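Local coordinates for protein thiosulfate sulfurtransferase (Pseudomonas aeruginosa, PDB 1YT8) that probably transfers sulfur from thiosulfate to cyanide, as a single chain carrying four rhodanese-like domains, at residues 117-122 against 339-344; 406-411 against 478-483. All coordinates share one frame; numbering follows the deposited sequence.

Interaction 1: residues 117-122 against 339-344; sequences KAFGEL and ASWLAQ
Gln344, whose CB meets the ring of Phe119 across the contact, closes back on its own helix through Ser340 O, a carbonyl oxygen held by two donors. Gln344 NE2 reaches Ser340 O at 2.9 Å, and Gln344 N makes the ordinary helical bond to Ser340 O at 3.2 Å; the two nitrogens arrive from opposite faces of the carbonyl plane. The amide donor stands well above that plane, 68° out of it. Helix 334-344 belongs to a rhodanese-like domain, where it follows strand 324-328 and leads toward strand 348-352 of the parallel sheet, while 117-122 lies on helix 114-127, far earlier in the chain. On the same helix, Glu121 forms a salt bridge with Arg196, a residue of the sulfite pocket. Phe119 bridges the two helices. With CG anti to its backbone nitrogen (chi1 174°), the ring extends across the gap and ends between Trp341 and Gln344. Its CE2 comes to 3.5 Å from Trp341 CE3, which lies at the phenyl edge and close to its plane. The rings meet rim to rim, neither over the other's face, with planes at 68°. The indole nitrogen is hydrogen-bonded to Ser205 OG of helix 197-208, which restrains the ring's rotation while Phe119 touches its benzo side. Gln344 CB, set by the helix backbone, meets the phenyl end, while the amide reaches back to Ser340; Gln344 OE1 accepts from Ile529 N. Phe526 packs edge-to-face with Phe119, bringing the C-terminal tail into this buried junction. The phenyl tip is tucked in closely, Phe119 CZ lying 3.4 Å from Gln344 CB and Phe119 CE1 3.5 Å from Gln344 O.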
ATOM      1  N   LYS A 117      -6.828  -2.622  -8.849  1.00 11.92           N
ATOM      2  CA  LYS A 117      -7.080  -3.936  -9.429  1.00 11.73           C
ATOM      3  C   LYS A 117      -8.237  -3.933 -10.420  1.00 11.26           C
ATOM      4  O   LYS A 117      -8.182  -4.607 -11.452  1.00 10.26           O
ATOM      5  CB  LYS A 117      -7.334  -4.955  -8.320  1.00 13.28           C
ATOM      6  CG  LYS A 117      -6.170  -5.085  -7.357  1.00 12.63           C
ATOM      7  CD  LYS A 117      -6.493  -6.029  -6.217  1.00 11.46           C
ATOM      8  CE  LYS A 117      -5.299  -6.186  -5.292  1.00 11.03           C
ATOM      9  NZ  LYS A 117      -5.628  -7.083  -4.146  1.00 13.69           N
ATOM     10  N   ALA A 118      -9.285  -3.180 -10.103  1.00 12.21           N
ATOM     11  CA  ALA A 118     -10.438  -3.085 -10.988  1.00 10.84           C
ATOM     12  C   ALA A 118      -9.987  -2.395 -12.271  1.00 11.38           C
ATOM     13  O   ALA A 118     -10.411  -2.758 -13.373  1.00 11.11           O
ATOM     14  CB  ALA A 118     -11.548  -2.289 -10.317  1.00 10.41           C
ATOM     15  N   PHE A 119      -9.120  -1.395 -12.129  1.00 12.83           N
ATOM     16  CA  PHE A 119      -8.607  -0.687 -13.298  1.00 11.98           C
ATOM     17  C   PHE A 119      -7.823  -1.654 -14.184  1.00 11.91           C
ATOM     18  O   PHE A 119      -7.911  -1.595 -15.409  1.00 11.43           O
ATOM     19  CB  PHE A 119      -7.686   0.468 -12.893  1.00 12.83           C
ATOM     20  CG  PHE A 119      -7.024   1.141 -14.069  1.00 14.31           C
ATOM     21  CD1 PHE A 119      -7.772   1.909 -14.958  1.00 13.26           C
ATOM     22  CD2 PHE A 119      -5.667   0.965 -14.315  1.00 12.56           C
ATOM     23  CE1 PHE A 119      -7.178   2.494 -16.083  1.00 14.44           C
ATOM     24  CE2 PHE A 119      -5.061   1.543 -15.437  1.00 14.57           C
ATOM     25  CZ  PHE A 119      -5.824   2.312 -16.324  1.00 14.63           C
ATOM     26  N   GLY A 120      -7.054  -2.541 -13.559  1.00 11.97           N
ATOM     27  CA  GLY A 120      -6.280  -3.503 -14.323  1.00 13.03           C
ATOM     28  C   GLY A 120      -7.167  -4.361 -15.208  1.00 13.67           C
ATOM     29  O   GLY A 120      -6.836  -4.641 -16.366  1.00 10.70           O
ATOM     30  N   GLU A 121      -8.305  -4.779 -14.665  1.00 12.94           N
ATOM     31  CA  GLU A 121      -9.234  -5.600 -15.422  1.00 12.44           C
ATOM     32  C   GLU A 121      -9.838  -4.788 -16.566  1.00 13.19           C
ATOM     33  O   GLU A 121     -10.095  -5.329 -17.641  1.00 12.48           O
ATOM     34  CB  GLU A 121     -10.342  -6.138 -14.511  1.00 14.01           C
ATOM     35  CG  GLU A 121      -9.860  -7.130 -13.443  1.00 13.86           C
ATOM     36  CD  GLU A 121      -9.102  -8.318 -14.024  1.00 16.27           C
ATOM     37  OE1 GLU A 121      -9.510  -8.828 -15.093  1.00 16.95           O
ATOM     38  OE2 GLU A 121      -8.104  -8.753 -13.404  1.00 16.41           O
ATOM     39  N   LEU A 122     -10.062  -3.497 -16.327  1.00 10.54           N
ATOM     40  CA  LEU A 122     -10.620  -2.609 -17.350  1.00 12.29           C
ATOM     41  C   LEU A 122      -9.653  -2.483 -18.526  1.00 11.65           C
ATOM     42  O   LEU A 122     -10.074  -2.448 -19.690  1.00 15.46           O
ATOM     43  CB  LEU A 122     -10.896  -1.221 -16.764  1.00 12.83           C
ATOM     44  CG  LEU A 122     -11.561  -0.204 -17.702  1.00 14.19           C
ATOM     45  CD1 LEU A 122     -12.958  -0.700 -18.087  1.00 15.92           C
ATOM     46  CD2 LEU A 122     -11.661   1.146 -17.008  1.00 14.79           C
ATOM     47  N   ALA A 339       2.829   7.817 -14.272  1.00 13.39           N
ATOM     48  CA  ALA A 339       1.870   8.913 -14.382  1.00 13.06           C
ATOM     49  C   ALA A 339       0.793   8.592 -15.420  1.00 13.02           C
ATOM     50  O   ALA A 339      -0.384   8.894 -15.214  1.00 13.75           O
ATOM     51  CB  ALA A 339       2.590  10.206 -14.756  1.00 12.43           C
ATOM     52  N   SER A 340       1.183   7.969 -16.530  1.00 11.97           N
ATOM     53  CA  SER A 340       0.202   7.642 -17.561  1.00 13.19           C
ATOM     54  C   SER A 340      -0.883   6.725 -16.994  1.00 11.13           C
ATOM     55  O   SER A 340      -2.056   6.854 -17.341  1.00 10.63           O
ATOM     56  CB  SER A 340       0.874   6.993 -18.787  1.00 12.21           C
ATOM     57  OG  SER A 340       1.278   5.657 -18.548  1.00 14.27           O
ATOM     58  N   TRP A 341      -0.496   5.807 -16.111  1.00 12.30           N
ATOM     59  CA  TRP A 341      -1.463   4.898 -15.504  1.00 10.37           C
ATOM     60  C   TRP A 341      -2.340   5.619 -14.478  1.00 10.53           C
ATOM     61  O   TRP A 341      -3.554   5.410 -14.429  1.00 11.42           O
ATOM     62  CB  TRP A 341      -0.734   3.709 -14.859  1.00 12.03           C
ATOM     63  CG  TRP A 341      -0.170   2.766 -15.882  1.00 13.06           C
ATOM     64  CD1 TRP A 341       1.129   2.354 -15.998  1.00 11.89           C
ATOM     65  CD2 TRP A 341      -0.887   2.146 -16.957  1.00 12.35           C
ATOM     66  NE1 TRP A 341       1.264   1.516 -17.087  1.00 12.87           N
ATOM     67  CE2 TRP A 341       0.041   1.372 -17.689  1.00 13.92           C
ATOM     68  CE3 TRP A 341      -2.228   2.171 -17.374  1.00 13.62           C
ATOM     69  CZ2 TRP A 341      -0.329   0.627 -18.818  1.00 13.60           C
ATOM     70  CZ3 TRP A 341      -2.596   1.431 -18.497  1.00 14.95           C
ATOM     71  CH2 TRP A 341      -1.649   0.670 -19.205  1.00 15.37           C
ATOM     72  N   LEU A 342      -1.730   6.474 -13.661  1.00 12.72           N
ATOM     73  CA  LEU A 342      -2.481   7.230 -12.659  1.00 12.92           C
ATOM     74  C   LEU A 342      -3.489   8.164 -13.345  1.00 12.43           C
ATOM     75  O   LEU A 342      -4.593   8.387 -12.843  1.00 10.96           O
ATOM     76  CB  LEU A 342      -1.505   8.028 -11.776  1.00 11.88           C
ATOM     77  CG  LEU A 342      -0.637   7.151 -10.862  1.00 12.74           C
ATOM     78  CD1 LEU A 342       0.567   7.931 -10.350  1.00 12.81           C
ATOM     79  CD2 LEU A 342      -1.484   6.635  -9.712  1.00 13.75           C
ATOM     80  N   ALA A 343      -3.104   8.705 -14.498  1.00 11.67           N
ATOM     81  CA  ALA A 343      -3.982   9.592 -15.256  1.00 10.55           C
ATOM     82  C   ALA A 343      -5.199   8.806 -15.746  1.00 11.82           C
ATOM     83  O   ALA A 343      -6.333   9.292 -15.698  1.00 11.86           O
ATOM     84  CB  ALA A 343      -3.224  10.184 -16.444  1.00 10.04           C
ATOM     85  N   GLN A 344      -4.957   7.583 -16.206  1.00 12.36           N
ATOM     86  CA  GLN A 344      -6.024   6.728 -16.705  1.00 12.40           C
ATOM     87  C   GLN A 344      -6.938   6.276 -15.574  1.00 11.22           C
ATOM     88  O   GLN A 344      -8.089   5.899 -15.799  1.00 12.43           O
ATOM     89  CB  GLN A 344      -5.421   5.539 -17.462  1.00 11.96           C
ATOM     90  CG  GLN A 344      -4.815   5.975 -18.803  1.00 14.14           C
ATOM     91  CD  GLN A 344      -4.019   4.891 -19.506  1.00 12.81           C
ATOM     92  OE1 GLN A 344      -4.578   3.975 -20.106  1.00 12.17           O
ATOM     93  NE2 GLN A 344      -2.702   4.999 -19.438  1.00 12.28           N
TER

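Interaction 2: residues 406-411 against 478-483; sequences KRHIPG and GESLLA
His408 presents the edge of its imidazole to Gly478 and Ser480. Its CG lies between the backbone nitrogen and the carbonyl carbon (chi1 57°), a crowded position that swings the ring toward 478-483. NE2 thereby faces that segment, and ND1 faces the carbonyl of the following residue, Ile409. There ND1 donates to Ile409 O at 3.1 Å in an almost straight bond (177°), which fixes the rotation of the ring. On the far edge NE2 gives a weak hydrogen bond to Gly478 O, at 3.4 Å. In the rhodanese-like domain built on strands 378-379 to 458-461, the loop 406-411 leads from helix 401-406 into strand 413-414. The other segment, 478-483, belongs to the long loop after helix 464-470. Tyr404 of helix 401-406 stacks on the imidazole and bonds through its hydroxyl to Leu481 N. Ser480 turns its OG beside its own backbone nitrogen (chi1 -53°), bringing it near the ring plane, with His408 NE2 3.0 Å from Ser480 OG. At the other end of the contact the extended Leu481 side chain carries its CD2 to 4.3 Å from Gly411 O.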
ATOM      1  N   LYS A 406       6.381 -13.664  15.587  1.00 20.56           N
ATOM      2  CA  LYS A 406       7.767 -13.913  15.221  1.00 23.85           C
ATOM      3  C   LYS A 406       8.709 -13.748  16.411  1.00 23.54           C
ATOM      4  O   LYS A 406       9.652 -14.528  16.583  1.00 24.57           O
ATOM      5  CB  LYS A 406       8.184 -12.968  14.091  1.00 26.00           C
ATOM      6  CG  LYS A 406       9.610 -13.165  13.599  1.00 32.09           C
ATOM      7  CD  LYS A 406       9.888 -12.343  12.345  1.00 35.40           C
ATOM      8  CE  LYS A 406      11.335 -12.505  11.878  1.00 38.58           C
ATOM      9  NZ  LYS A 406      11.687 -13.923  11.566  1.00 39.45           N
ATOM     10  N   ARG A 407       8.447 -12.746  17.243  1.00 22.60           N
ATOM     11  CA  ARG A 407       9.303 -12.491  18.398  1.00 22.73           C
ATOM     12  C   ARG A 407       8.707 -11.422  19.307  1.00 20.74           C
ATOM     13  O   ARG A 407       8.250 -10.385  18.836  1.00 20.39           O
ATOM     14  CB  ARG A 407      10.681 -12.034  17.912  1.00 24.25           C
ATOM     15  CG  ARG A 407      11.736 -11.886  18.994  1.00 28.73           C
ATOM     16  CD  ARG A 407      13.011 -11.306  18.398  1.00 31.62           C
ATOM     17  NE  ARG A 407      12.770  -9.975  17.845  1.00 35.40           N
ATOM     18  CZ  ARG A 407      13.656  -9.278  17.139  1.00 37.57           C
ATOM     19  NH1 ARG A 407      14.857  -9.783  16.887  1.00 38.35           N
ATOM     20  NH2 ARG A 407      13.342  -8.068  16.693  1.00 37.99           N
ATOM     21  N   HIS A 408       8.717 -11.676  20.612  1.00 19.78           N
ATOM     22  CA  HIS A 408       8.182 -10.715  21.565  1.00 18.10           C
ATOM     23  C   HIS A 408       8.750 -10.942  22.959  1.00 17.81           C
ATOM     24  O   HIS A 408       9.342 -11.984  23.241  1.00 18.39           O
ATOM     25  CB  HIS A 408       6.652 -10.799  21.597  1.00 17.54           C
ATOM     26  CG  HIS A 408       6.125 -12.162  21.920  1.00 18.27           C
ATOM     27  ND1 HIS A 408       6.115 -12.675  23.201  1.00 18.89           N
ATOM     28  CD2 HIS A 408       5.588 -13.120  21.128  1.00 17.08           C
ATOM     29  CE1 HIS A 408       5.593 -13.888  23.183  1.00 18.73           C
ATOM     30  NE2 HIS A 408       5.265 -14.182  21.937  1.00 22.39           N
ATOM     31  N   ILE A 409       8.583  -9.947  23.821  1.00 17.38           N
ATOM     32  CA  ILE A 409       9.060 -10.039  25.190  1.00 16.44           C
ATOM     33  C   ILE A 409       8.290 -11.160  25.882  1.00 15.87           C
ATOM     34  O   ILE A 409       7.069 -11.247  25.763  1.00 18.48           O
ATOM     35  CB  ILE A 409       8.829  -8.698  25.920  1.00 16.93           C
ATOM     36  CG1 ILE A 409       9.594  -7.590  25.193  1.00 17.17           C
ATOM     37  CG2 ILE A 409       9.269  -8.803  27.374  1.00 18.41           C
ATOM     38  CD1 ILE A 409       9.310  -6.181  25.702  1.00 18.44           C
ATOM     39  N   PRO A 410       8.995 -12.046  26.606  1.00 17.42           N
ATOM     40  CA  PRO A 410       8.335 -13.157  27.301  1.00 18.05           C
ATOM     41  C   PRO A 410       7.180 -12.699  28.189  1.00 18.74           C
ATOM     42  O   PRO A 410       7.345 -11.800  29.016  1.00 18.70           O
ATOM     43  CB  PRO A 410       9.471 -13.780  28.108  1.00 18.78           C
ATOM     44  CG  PRO A 410      10.662 -13.531  27.241  1.00 18.24           C
ATOM     45  CD  PRO A 410      10.450 -12.090  26.823  1.00 18.14           C
ATOM     46  N   GLY A 411       6.016 -13.319  28.006  1.00 16.46           N
ATOM     47  CA  GLY A 411       4.852 -12.968  28.801  1.00 16.95           C
ATOM     48  C   GLY A 411       3.992 -11.843  28.240  1.00 17.02           C
ATOM     49  O   GLY A 411       2.876 -11.627  28.712  1.00 18.04           O
ATOM     50  N   GLY A 478       5.637 -17.256  18.723  1.00 21.56           N
ATOM     51  CA  GLY A 478       4.365 -17.946  18.651  1.00 20.70           C
ATOM     52  C   GLY A 478       3.260 -17.066  19.203  1.00 19.49           C
ATOM     53  O   GLY A 478       3.518 -15.956  19.668  1.00 19.64           O
ATOM     54  N   GLU A 479       2.027 -17.558  19.143  1.00 20.17           N
ATOM     55  CA  GLU A 479       0.874 -16.818  19.647  1.00 18.12           C
ATOM     56  C   GLU A 479       0.737 -17.106  21.139  1.00 17.72           C
ATOM     57  O   GLU A 479      -0.255 -17.680  21.586  1.00 18.83           O
ATOM     58  CB  GLU A 479      -0.387 -17.260  18.904  1.00 18.31           C
ATOM     59  CG  GLU A 479      -0.256 -17.209  17.387  1.00 19.53           C
ATOM     60  CD  GLU A 479      -1.541 -17.589  16.677  1.00 19.12           C
ATOM     61  OE1 GLU A 479      -2.045 -18.708  16.909  1.00 19.02           O
ATOM     62  OE2 GLU A 479      -2.050 -16.765  15.889  1.00 21.02           O
ATOM     63  N   SER A 480       1.741 -16.692  21.903  1.00 18.61           N
ATOM     64  CA  SER A 480       1.772 -16.926  23.344  1.00 17.14           C
ATOM     65  C   SER A 480       0.526 -16.478  24.100  1.00 15.80           C
ATOM     66  O   SER A 480      -0.084 -17.264  24.831  1.00 16.15           O
ATOM     67  CB  SER A 480       3.010 -16.254  23.938  1.00 16.30           C
ATOM     68  OG  SER A 480       4.172 -16.679  23.249  1.00 18.97           O
ATOM     69  N   LEU A 481       0.151 -15.214  23.935  1.00 14.91           N
ATOM     70  CA  LEU A 481      -1.021 -14.685  24.617  1.00 13.65           C
ATOM     71  C   LEU A 481      -1.698 -13.602  23.785  1.00 14.05           C
ATOM     72  O   LEU A 481      -1.236 -12.467  23.750  1.00 16.06           O
ATOM     73  CB  LEU A 481      -0.614 -14.112  25.976  1.00 15.00           C
ATOM     74  CG  LEU A 481      -1.745 -13.587  26.867  1.00 17.65           C
ATOM     75  CD1 LEU A 481      -2.796 -14.667  27.078  1.00 17.46           C
ATOM     76  CD2 LEU A 481      -1.160 -13.133  28.200  1.00 18.62           C
ATOM     77  N   LEU A 482      -2.791 -13.959  23.114  1.00 14.70           N
ATOM     78  CA  LEU A 482      -3.524 -13.007  22.285  1.00 14.61           C
ATOM     79  C   LEU A 482      -4.740 -12.507  23.054  1.00 13.43           C
ATOM     80  O   LEU A 482      -5.668 -13.267  23.325  1.00 15.51           O
ATOM     81  CB  LEU A 482      -3.973 -13.679  20.984  1.00 14.11           C
ATOM     82  CG  LEU A 482      -2.867 -14.366  20.175  1.00 15.03           C
ATOM     83  CD1 LEU A 482      -3.475 -15.064  18.966  1.00 15.99           C
ATOM     84  CD2 LEU A 482      -1.827 -13.339  19.742  1.00 14.09           C
ATOM     85  N   ALA A 483      -4.727 -11.226  23.407  1.00 14.95           N
ATOM     86  CA  ALA A 483      -5.823 -10.627  24.156  1.00 15.04           C
ATOM     87  C   ALA A 483      -6.846  -9.987  23.223  1.00 15.91           C
ATOM     88  O   ALA A 483      -7.854  -9.441  23.671  1.00 17.32           O
ATOM     89  CB  ALA A 483      -5.275  -9.592  25.130  1.00 14.00           C
TER

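From the N terminus, the chain passes the first five-stranded parallel sheet and enters helix 114-127, where interaction 1 opens. It then runs through the second sheet and most of the third before helix 334-344 closes this loop, 217 residues on. Interaction 2 opens later, after helix 401-406 of the fourth sheet's domain, and closes 67 residues on in the loop before helix 501-512. The two therefore follow in series, neither nested nor crossed. Interaction 1 ties helix 114-127, between the first and second sheets, to helix 334-344, between the last two strands of the third, whereas interaction 2 ties together two loops at the surface of one unit. Their centres lie 41 Å apart.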